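Local coordinates for protein N-acetylglucosamine-6-phosphate deacetylase (Mycobacterium smegmatis, PDB 6FV4) that probably removes the acetyl group from N-acetylglucosamine-6-phosphate, using bound divalent metal to give glucosamine-6-phosphate and acetate, at residues 139-144 with 175-180; 144-149 with 204-209; 179-184 with 200-205. The protein carries 1 engineered substitution. One frame throughout, in Å; residues are numbered along the deposited sequence.

Contact 1. Residues 139-144 with 175-180; sequences GPWLST and RMVTIA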
loop_
_atom_site.group_PDB
_atom_site.type_symbol
_atom_site.label_atom_id
_atom_site.label_comp_id
_atom_site.label_asym_id
_atom_site.label_seq_id
_atom_site.Cartn_x
_atom_site.Cartn_y
_atom_site.Cartn_z
ATOM N N GLY B 139 -12.613 18.646 -14.027
ATOM C CA GLY B 139 -12.985 18.715 -15.418
ATOM C C GLY B 139 -12.760 20.128 -15.928
ATOM O O GLY B 139 -12.703 21.086 -15.151
ATOM N N PRO B 140 -12.657 20.292 -17.246
ATOM C CA PRO B 140 -12.928 19.320 -18.310
ATOM C C PRO B 140 -11.710 18.573 -18.852
ATOM O O PRO B 140 -11.843 17.802 -19.801
ATOM C CB PRO B 140 -13.505 20.209 -19.414
ATOM C CG PRO B 140 -12.678 21.451 -19.286
ATOM C CD PRO B 140 -12.387 21.633 -17.806
ATOM N N TRP B 141 -10.536 18.799 -18.277
ATOM C CA TRP B 141 -9.307 18.233 -18.831
ATOM C C TRP B 141 -9.025 16.837 -18.282
ATOM O O TRP B 141 -7.933 16.496 -17.799
ATOM C CB TRP B 141 -8.177 19.214 -18.581
ATOM C CG TRP B 141 -8.615 20.557 -19.113
ATOM C CD1 TRP B 141 -8.975 20.839 -20.395
ATOM C CD2 TRP B 141 -8.788 21.772 -18.373
ATOM N NE1 TRP B 141 -9.336 22.157 -20.513
ATOM C CE2 TRP B 141 -9.232 22.757 -19.287
ATOM C CE3 TRP B 141 -8.603 22.131 -17.033
ATOM C CZ2 TRP B 141 -9.499 24.065 -18.903
ATOM C CZ3 TRP B 141 -8.861 23.422 -16.650
ATOM C CH2 TRP B 141 -9.306 24.389 -17.588
ATOM N N LEU B 142 -10.061 16.012 -18.392
ATOM C CA LEU B 142 -10.106 14.636 -17.917
ATOM C C LEU B 142 -10.085 13.663 -19.092
ATOM O O LEU B 142 -10.231 14.045 -20.259
ATOM C CB LEU B 142 -11.357 14.408 -17.066
ATOM C CG LEU B 142 -11.658 15.463 -16.003
ATOM C CD1 LEU B 142 -12.875 15.065 -15.194
ATOM C CD2 LEU B 142 -10.447 15.694 -15.096
ATOM N N SER B 143 -9.887 12.383 -18.771
ATOM C CA SER B 143 -9.850 11.358 -19.807
ATOM C C SER B 143 -10.130 9.970 -19.251
ATOM O O SER B 143 -9.250 9.107 -19.269
ATOM C CB SER B 143 -8.493 11.356 -20.511
ATOM O OG SER B 143 -8.588 10.712 -21.770
ATOM N N THR B 144 -11.337 9.735 -18.750
ATOM C CA THR B 144 -11.725 8.367 -18.442
ATOM C C THR B 144 -13.200 8.184 -18.760
ATOM O O THR B 144 -13.993 9.137 -18.727
ATOM C CB THR B 144 -11.438 7.977 -16.977
ATOM O OG1 THR B 144 -11.627 6.568 -16.825
ATOM C CG2 THR B 144 -12.377 8.692 -16.016
ATOM N N ARG B 175 -8.808 26.977 -6.625
ATOM C CA ARG B 175 -7.766 26.447 -5.755
ATOM C C ARG B 175 -7.215 25.110 -6.220
ATOM O O ARG B 175 -6.056 24.795 -5.926
ATOM C CB ARG B 175 -8.300 26.308 -4.325
ATOM C CG ARG B 175 -8.764 27.598 -3.688
ATOM C CD ARG B 175 -7.652 28.627 -3.656
ATOM N NE ARG B 175 -6.634 28.267 -2.673
ATOM C CZ ARG B 175 -6.549 28.809 -1.460
ATOM N NH1 ARG B 175 -7.419 29.744 -1.082
ATOM N NH2 ARG B 175 -5.595 28.418 -0.624
ATOM N N MET B 176 -8.000 24.329 -6.959
ATOM C CA MET B 176 -7.570 23.001 -7.365
ATOM C C MET B 176 -8.168 22.670 -8.725
ATOM O O MET B 176 -9.328 23.007 -9.003
ATOM C CB MET B 176 -7.980 21.947 -6.325
ATOM C CG MET B 176 -7.541 20.543 -6.691
ATOM S SD MET B 176 -7.546 19.458 -5.237
ATOM C CE MET B 176 -9.292 19.389 -4.842
ATOM N N VAL B 177 -7.367 22.022 -9.572
ATOM C CA VAL B 177 -7.781 21.595 -10.909
ATOM C C VAL B 177 -7.327 20.153 -11.127
ATOM O O VAL B 177 -6.129 19.858 -11.045
ATOM C CB VAL B 177 -7.203 22.508 -12.002
ATOM C CG1 VAL B 177 -7.568 21.983 -13.410
ATOM C CG2 VAL B 177 -7.721 23.935 -11.824
ATOM N N THR B 178 -8.276 19.263 -11.416
ATOM C CA THR B 178 -7.970 17.863 -11.725
ATOM C C THR B 178 -7.547 17.721 -13.187
ATOM O O THR B 178 -8.239 18.204 -14.096
ATOM C CB THR B 178 -9.180 16.975 -11.449
ATOM O OG1 THR B 178 -9.467 16.989 -10.047
ATOM C CG2 THR B 178 -8.899 15.528 -11.877
ATOM N N ILE B 179 -6.397 17.081 -13.406
ATOM C CA ILE B 179 -5.777 16.928 -14.718
ATOM C C ILE B 179 -5.559 15.439 -14.967
ATOM O O ILE B 179 -4.944 14.756 -14.141
ATOM C CB ILE B 179 -4.441 17.692 -14.797
ATOM C CG1 ILE B 179 -4.675 19.193 -14.664
ATOM C CG2 ILE B 179 -3.715 17.428 -16.118
ATOM C CD1 ILE B 179 -5.496 19.732 -15.806
ATOM N N ALA B 180 -6.059 14.938 -16.096
ATOM C CA ALA B 180 -5.700 13.600 -16.549
ATOM C C ALA B 180 -4.339 13.665 -17.235
ATOM O O ALA B 180 -4.201 14.367 -18.245
ATOM C CB ALA B 180 -6.755 13.040 -17.501
HETATM O O HOH W 1 -5.449 16.579 -19.151
#
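The indole of Trp141 is met at its edge, in the ring plane, by CG1 of Val177. Val177 CG1 lies 3.8 Å from Trp141 CE3 and equally near CZ3. One face of the indole carries CD of its own neighbour Pro140, over the ring centre. CD1 of Ile179 comes in obliquely, 3.9 Å from Trp141 CB. CG of Trp141 stands beside its own backbone N (chi1 -53°), which brings the six-membered ring within reach of Val177 and Ile179. Ile163 of helix 160-170 also touches the Trp141 side chain.

Next along, Leu142 sends its CD2 branch to the strand. Leu142 CD2 sits 3.5 Å from Thr178 O and 3.6 Å from the methyl CG2 of Thr178. The hydroxyl of Thr178 is engaged elsewhere, with His136 and Thr224.

One direct backbone hydrogen bond joins the segments. Ala180 N donates to Trp141 O over 3.0 Å, almost straight at 177° and in the carbonyl plane. Water 1 donates to Trp141 O and to Ala180 O, so the Trp141 carbonyl takes two bonds. The methyl CB of Ala180 packs 3.4 Å from Ser143 N.

The 139-144 loop is shaped by a cis peptide before Pro140 and by an inverse gamma turn centred on Trp141, in which Leu142 N bonds to Pro140 O. Strands 134-138 and 174-179 are parallel neighbours, as in the beta/alpha barrel of metal-dependent hydrolases. The loop leaving the first strand thus folds against the end of the next, close to the metal ligands Glu138 and His204.

Contact 2. Residues 144-149 with 204-209; sequences TLRCGA and HTEATY. With CD (cadmium ion), chain J.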
loop_
_atom_site.group_PDB
_atom_site.type_symbol
_atom_site.label_atom_id
_atom_site.label_comp_id
_atom_site.label_asym_id
_atom_site.label_seq_id
_atom_site.Cartn_x
_atom_site.Cartn_y
_atom_site.Cartn_z
ATOM N N THR B 144 -11.337 9.735 -18.750
ATOM C CA THR B 144 -11.725 8.367 -18.442
ATOM C C THR B 144 -13.200 8.184 -18.760
ATOM O O THR B 144 -13.993 9.137 -18.727
ATOM C CB THR B 144 -11.438 7.977 -16.977
ATOM O OG1 THR B 144 -11.627 6.568 -16.825
ATOM C CG2 THR B 144 -12.377 8.692 -16.016
ATOM N N LEU B 145 -13.548 6.945 -19.104
ATOM C CA LEU B 145 -14.929 6.535 -19.304
ATOM C C LEU B 145 -15.410 5.605 -18.200
ATOM O O LEU B 145 -16.530 5.087 -18.281
ATOM C CB LEU B 145 -15.091 5.863 -20.673
ATOM C CG LEU B 145 -14.529 6.630 -21.871
ATOM C CD1 LEU B 145 -14.956 5.994 -23.197
ATOM C CD2 LEU B 145 -14.946 8.108 -21.814
ATOM N N ARG B 146 -14.587 5.374 -17.178
ATOM C CA ARG B 146 -14.950 4.475 -16.093
ATOM C C ARG B 146 -16.129 5.041 -15.307
ATOM O O ARG B 146 -16.466 6.228 -15.405
ATOM C CB ARG B 146 -13.756 4.236 -15.162
ATOM C CG ARG B 146 -12.627 3.462 -15.820
ATOM C CD ARG B 146 -11.375 3.352 -14.949
ATOM N NE ARG B 146 -10.308 2.736 -15.731
ATOM C CZ ARG B 146 -10.087 1.427 -15.797
ATOM N NH1 ARG B 146 -10.828 0.588 -15.089
ATOM N NH2 ARG B 146 -9.109 0.962 -16.563
ATOM N N CYS B 147 -16.771 4.163 -14.541
ATOM C CA CYS B 147 -17.857 4.585 -13.670
ATOM C C CYS B 147 -17.360 5.651 -12.705
ATOM O O CYS B 147 -16.322 5.492 -12.056
ATOM C CB CYS B 147 -18.423 3.393 -12.908
ATOM S SG CYS B 147 -19.360 2.269 -13.959
ATOM N N GLY B 148 -18.103 6.752 -12.633
ATOM C CA GLY B 148 -17.652 7.963 -11.988
ATOM C C GLY B 148 -17.462 9.120 -12.946
ATOM O O GLY B 148 -17.465 10.279 -12.504
ATOM N N ALA B 149 -17.291 8.838 -14.241
ATOM C CA ALA B 149 -17.190 9.893 -15.239
ATOM C C ALA B 149 -18.402 10.811 -15.146
ATOM O O ALA B 149 -19.530 10.359 -14.941
ATOM C CB ALA B 149 -17.081 9.290 -16.643
ATOM N N HIS B 204 -9.393 11.022 -12.806
ATOM C CA HIS B 204 -10.221 10.750 -13.984
ATOM C C HIS B 204 -9.370 10.427 -15.208
ATOM O O HIS B 204 -9.473 11.061 -16.256
ATOM C CB HIS B 204 -11.152 11.929 -14.265
ATOM C CG HIS B 204 -12.348 11.935 -13.382
ATOM N ND1 HIS B 204 -13.575 11.455 -13.786
ATOM C CD2 HIS B 204 -12.493 12.322 -12.095
ATOM C CE1 HIS B 204 -14.433 11.556 -12.789
ATOM N NE2 HIS B 204 -13.801 12.073 -11.749
ATOM N N THR B 205 -8.528 9.403 -15.055
ATOM C CA THR B 205 -7.432 9.215 -15.980
ATOM C C THR B 205 -7.148 7.733 -16.180
ATOM O O THR B 205 -7.342 6.915 -15.280
ATOM C CB THR B 205 -6.180 9.938 -15.468
ATOM O OG1 THR B 205 -5.065 9.624 -16.307
ATOM C CG2 THR B 205 -5.873 9.536 -14.032
ATOM N N GLU B 206 -6.709 7.417 -17.397
ATOM C CA GLU B 206 -6.167 6.129 -17.786
ATOM C C GLU B 206 -4.644 6.175 -17.901
ATOM O O GLU B 206 -4.056 5.338 -18.592
ATOM C CB GLU B 206 -6.797 5.684 -19.112
ATOM C CG GLU B 206 -8.329 5.602 -19.086
ATOM C CD GLU B 206 -8.839 4.555 -18.103
ATOM O OE1 GLU B 206 -8.151 3.520 -17.914
ATOM O OE2 GLU B 206 -9.926 4.761 -17.514
ATOM N N ALA B 207 -4.001 7.144 -17.239
ATOM C CA ALA B 207 -2.559 7.305 -17.336
ATOM C C ALA B 207 -1.829 6.101 -16.759
ATOM O O ALA B 207 -2.299 5.444 -15.830
ATOM C CB ALA B 207 -2.103 8.555 -16.588
ATOM N N THR B 208 -0.652 5.832 -17.303
ATOM C CA THR B 208 0.184 4.792 -16.743
ATOM C C THR B 208 0.919 5.326 -15.512
ATOM O O THR B 208 0.876 6.523 -15.185
ATOM C CB THR B 208 1.170 4.279 -17.791
ATOM O OG1 THR B 208 2.118 5.308 -18.098
ATOM C CG2 THR B 208 0.434 3.870 -19.078
ATOM N N TYR B 209 1.589 4.407 -14.820
ATOM C CA TYR B 209 2.454 4.778 -13.705
ATOM C C TYR B 209 3.467 5.837 -14.122
ATOM O O TYR B 209 3.660 6.836 -13.421
ATOM C CB TYR B 209 3.171 3.531 -13.164
ATOM C CG TYR B 209 4.321 3.862 -12.221
ATOM C CD1 TYR B 209 4.095 4.095 -10.872
ATOM C CD2 TYR B 209 5.624 3.956 -12.688
ATOM C CE1 TYR B 209 5.146 4.411 -10.010
ATOM C CE2 TYR B 209 6.681 4.270 -11.832
ATOM C CZ TYR B 209 6.431 4.500 -10.502
ATOM O OH TYR B 209 7.470 4.818 -9.659
HETATM CD CD CD J . -15.168 12.354 -9.879
HETATM O O HOH W 2 -14.295 11.204 -16.479
HETATM O O HOH W 3 -11.657 4.952 -19.732
HETATM O O HOH W 4 -16.436 10.097 -10.019
#
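Arg146 and Glu206 meet side-on, with guanidinium and carboxylate planes only 24° apart. NH2 of Arg146 reaches OE1 of Glu206 at 3.0 Å, in the guanidinium plane. NE of Arg146 reaches OE2 of Glu206 at 2.7 Å, tilted 21° from that plane. Two nitrogens thus grip two oxygens, each oxygen using its syn lone pair: a two-pronged salt bridge. The Arg146 chain is extended from CG to NE, whereas Glu206 bends at chi2 to face it.

Thr144 crosses Glu206 at about a right angle. Thr144 OG1 donates to Glu206 OE2 at 2.6 Å, on the anti lone pair. The same hydroxyl accepts from Arg146 N, an ST turn. Water 3 also donates to OE2.

The chain then makes a type II turn from Arg146 to Ala149, in one of the loops around the metal site of this amidohydrolase barrel. Gly148 O lies in the plane of the His204 ring, 3.3 Å from His204 CE1. CG2 of Thr144 approaches the ring obliquely, 3.7 Å from ND1 of His204. Water 2 accepts from His204 ND1 and donates to Thr144 O. His204 NE2 binds cadmium at 2.3 Å, together with Glu138, His150, His225 and water 4. Water 4 donates to Gly148 O at 2.7 Å.

Contact 3. Residues 179-184 with 200-205; sequences IAPERD and AAVGHT. With CD (cadmium ion), chain J.
Thr205 meets Ala180, Pro181 and Glu182 just beyond two parallel neighbouring strands. Strand 174-179, helix 186-195 and strand 199-202 form one beta-alpha-beta crossover of the beta/alpha barrel. The contact lies where the first strand runs out into its loop and the second runs on towards the metal ligand His204.

The side chain of Thr205 fills the join between the two loops. Thr205 CB lies 3.8 Å from Ala180 CB and also touches Pro181 CD. From there the branches part. The methyl CG2 takes the place between backbone N and carbonyl carbon, and Thr205 CG2 rests 3.9 Å from Pro181 CD. The hydroxyl points the other way from the backbone N (chi1 174°), which carries it to the carboxylate of Glu182. OG1 of Thr205 donates to OE1 of Glu182 over 2.6 Å. It comes in on the syn side of that oxygen, 28° out of the carboxylate plane. OG1 also accepts from the backbone N of Ala207, so the hydroxyl is used in both roles. The other oxygen of Glu182, OE2, accepts from the backbone N of Glu206. One carboxylate therefore holds two successive residues of the 204-209 loop.

Pro181 also packs on the strand itself, crossing Val202 at about a right angle. Pro181 CG lies 3.7 Å from Val202 CG1. Ala215 of helix 209-217 touches both residues. Ile179 turns its side chain to helix 186-195, against Ala186, Ile190 and Leu193.

Between the strands, Ile179 N donates to Ala201 O at 2.7 Å, with an N-H...O angle of 161°. Beside it, CA of Val202 makes a C-H...O contact of 3.5 Å with the carbonyl O of Ile179.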
loop_
_atom_site.group_PDB
_atom_site.type_symbol
_atom_site.label_atom_id
_atom_site.label_comp_id
_atom_site.label_asym_id
_atom_site.label_seq_id
_atom_site.Cartn_x
_atom_site.Cartn_y
_atom_site.Cartn_z
ATOM N N ILE B 179 -6.397 17.081 -13.406
ATOM C CA ILE B 179 -5.777 16.928 -14.718
ATOM C C ILE B 179 -5.559 15.439 -14.967
ATOM O O ILE B 179 -4.944 14.756 -14.141
ATOM C CB ILE B 179 -4.441 17.692 -14.797
ATOM C CG1 ILE B 179 -4.675 19.193 -14.664
ATOM C CG2 ILE B 179 -3.715 17.428 -16.118
ATOM C CD1 ILE B 179 -5.496 19.732 -15.806
ATOM N N ALA B 180 -6.059 14.938 -16.096
ATOM C CA ALA B 180 -5.700 13.600 -16.549
ATOM C C ALA B 180 -4.339 13.665 -17.235
ATOM O O ALA B 180 -4.201 14.367 -18.245
ATOM C CB ALA B 180 -6.755 13.040 -17.501
ATOM N N PRO B 181 -3.313 12.971 -16.720
ATOM C CA PRO B 181 -1.934 13.221 -17.182
ATOM C C PRO B 181 -1.615 12.754 -18.599
ATOM O O PRO B 181 -0.521 13.078 -19.079
ATOM C CB PRO B 181 -1.079 12.451 -16.162
ATOM C CG PRO B 181 -1.925 12.306 -14.970
ATOM C CD PRO B 181 -3.332 12.182 -15.474
ATOM N N GLU B 182 -2.493 12.009 -19.278
ATOM C CA GLU B 182 -2.149 11.447 -20.579
ATOM C C GLU B 182 -2.642 12.278 -21.760
ATOM O O GLU B 182 -2.253 11.989 -22.896
ATOM C CB GLU B 182 -2.677 10.008 -20.706
ATOM C CG GLU B 182 -4.184 9.870 -20.891
ATOM C CD GLU B 182 -4.944 9.872 -19.575
ATOM O OE1 GLU B 182 -4.499 10.564 -18.630
ATOM O OE2 GLU B 182 -5.992 9.199 -19.487
ATOM N N ARG B 183 -3.455 13.309 -21.527
ATOM C CA ARG B 183 -3.905 14.165 -22.622
ATOM C C ARG B 183 -2.761 15.031 -23.144
ATOM O O ARG B 183 -1.884 15.463 -22.388
ATOM C CB ARG B 183 -5.067 15.053 -22.176
ATOM C CG ARG B 183 -6.303 14.287 -21.751
ATOM C CD ARG B 183 -7.530 15.163 -21.836
ATOM N NE ARG B 183 -7.959 15.330 -23.226
ATOM C CZ ARG B 183 -9.007 14.711 -23.752
ATOM N NH1 ARG B 183 -9.739 13.902 -23.002
ATOM N NH2 ARG B 183 -9.323 14.898 -25.025
ATOM N N ASP B 184 -2.764 15.263 -24.453
ATOM C CA ASP B 184 -1.847 16.233 -25.041
ATOM C C ASP B 184 -1.920 17.547 -24.278
ATOM O O ASP B 184 -3.010 18.078 -24.038
ATOM C CB ASP B 184 -2.181 16.466 -26.517
ATOM C CG ASP B 184 -1.886 15.253 -27.381
ATOM O OD1 ASP B 184 -0.835 14.608 -27.163
ATOM O OD2 ASP B 184 -2.698 14.953 -28.288
ATOM N N ALA B 200 -2.527 21.291 -8.638
ATOM C CA ALA B 200 -2.818 20.360 -9.716
ATOM C C ALA B 200 -3.077 18.993 -9.093
ATOM O O ALA B 200 -2.230 18.474 -8.356
ATOM C CB ALA B 200 -1.669 20.320 -10.723
ATOM N N ALA B 201 -4.259 18.432 -9.351
ATOM C CA ALA B 201 -4.619 17.102 -8.886
ATOM C C ALA B 201 -4.650 16.138 -10.066
ATOM O O ALA B 201 -4.946 16.536 -11.189
ATOM C CB ALA B 201 -5.979 17.119 -8.171
ATOM N N VAL B 202 -4.312 14.861 -9.816
ATOM C CA VAL B 202 -4.396 13.811 -10.833
ATOM C C VAL B 202 -5.669 13.017 -10.580
ATOM O O VAL B 202 -5.943 12.624 -9.442
ATOM C CB VAL B 202 -3.162 12.883 -10.813
ATOM C CG1 VAL B 202 -3.402 11.648 -11.682
ATOM C CG2 VAL B 202 -1.944 13.592 -11.315
ATOM N N GLY B 203 -6.445 12.777 -11.630
ATOM C CA GLY B 203 -7.710 12.088 -11.469
ATOM C C GLY B 203 -8.334 11.836 -12.822
ATOM O O GLY B 203 -7.862 12.334 -13.850
ATOM N N HIS B 204 -9.393 11.022 -12.806
ATOM C CA HIS B 204 -10.221 10.750 -13.984
ATOM C C HIS B 204 -9.370 10.427 -15.208
ATOM O O HIS B 204 -9.473 11.061 -16.256
ATOM C CB HIS B 204 -11.152 11.929 -14.265
ATOM C CG HIS B 204 -12.348 11.935 -13.382
ATOM N ND1 HIS B 204 -13.575 11.455 -13.786
ATOM C CD2 HIS B 204 -12.493 12.322 -12.095
ATOM C CE1 HIS B 204 -14.433 11.556 -12.789
ATOM N NE2 HIS B 204 -13.801 12.073 -11.749
ATOM N N THR B 205 -8.528 9.403 -15.055
ATOM C CA THR B 205 -7.432 9.215 -15.980
ATOM C C THR B 205 -7.148 7.733 -16.180
ATOM O O THR B 205 -7.342 6.915 -15.280
ATOM C CB THR B 205 -6.180 9.938 -15.468
ATOM O OG1 THR B 205 -5.065 9.624 -16.307
ATOM C CG2 THR B 205 -5.873 9.536 -14.032
HETATM CD CD CD J . -15.168 12.354 -9.879
HETATM O O HOH W 4 -16.436 10.097 -10.019
#

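How the contacts relate
The chain leaves strand 134-138 through 139-144 and goes directly on into 144-149, sharing Thr144. After helix 160-170 it returns along strand 174-179, and contact 1 closes the first loop there. Contact 3 starts at this strand's end, on the shared Ile179 and Ala180, and closes across helix 186-195 at 200-205. Contact 2 closes last, at 204-209. Contacts 1 and 2 therefore cross, while contact 3 nests inside the span of contact 2. Ser143 N, 2.9 Å from His204 O, joins the first loop to the third directly. Together the contacts tie the ends of three successive barrel strands, 134-138, 174-179 and 199-202, around the cadmium site.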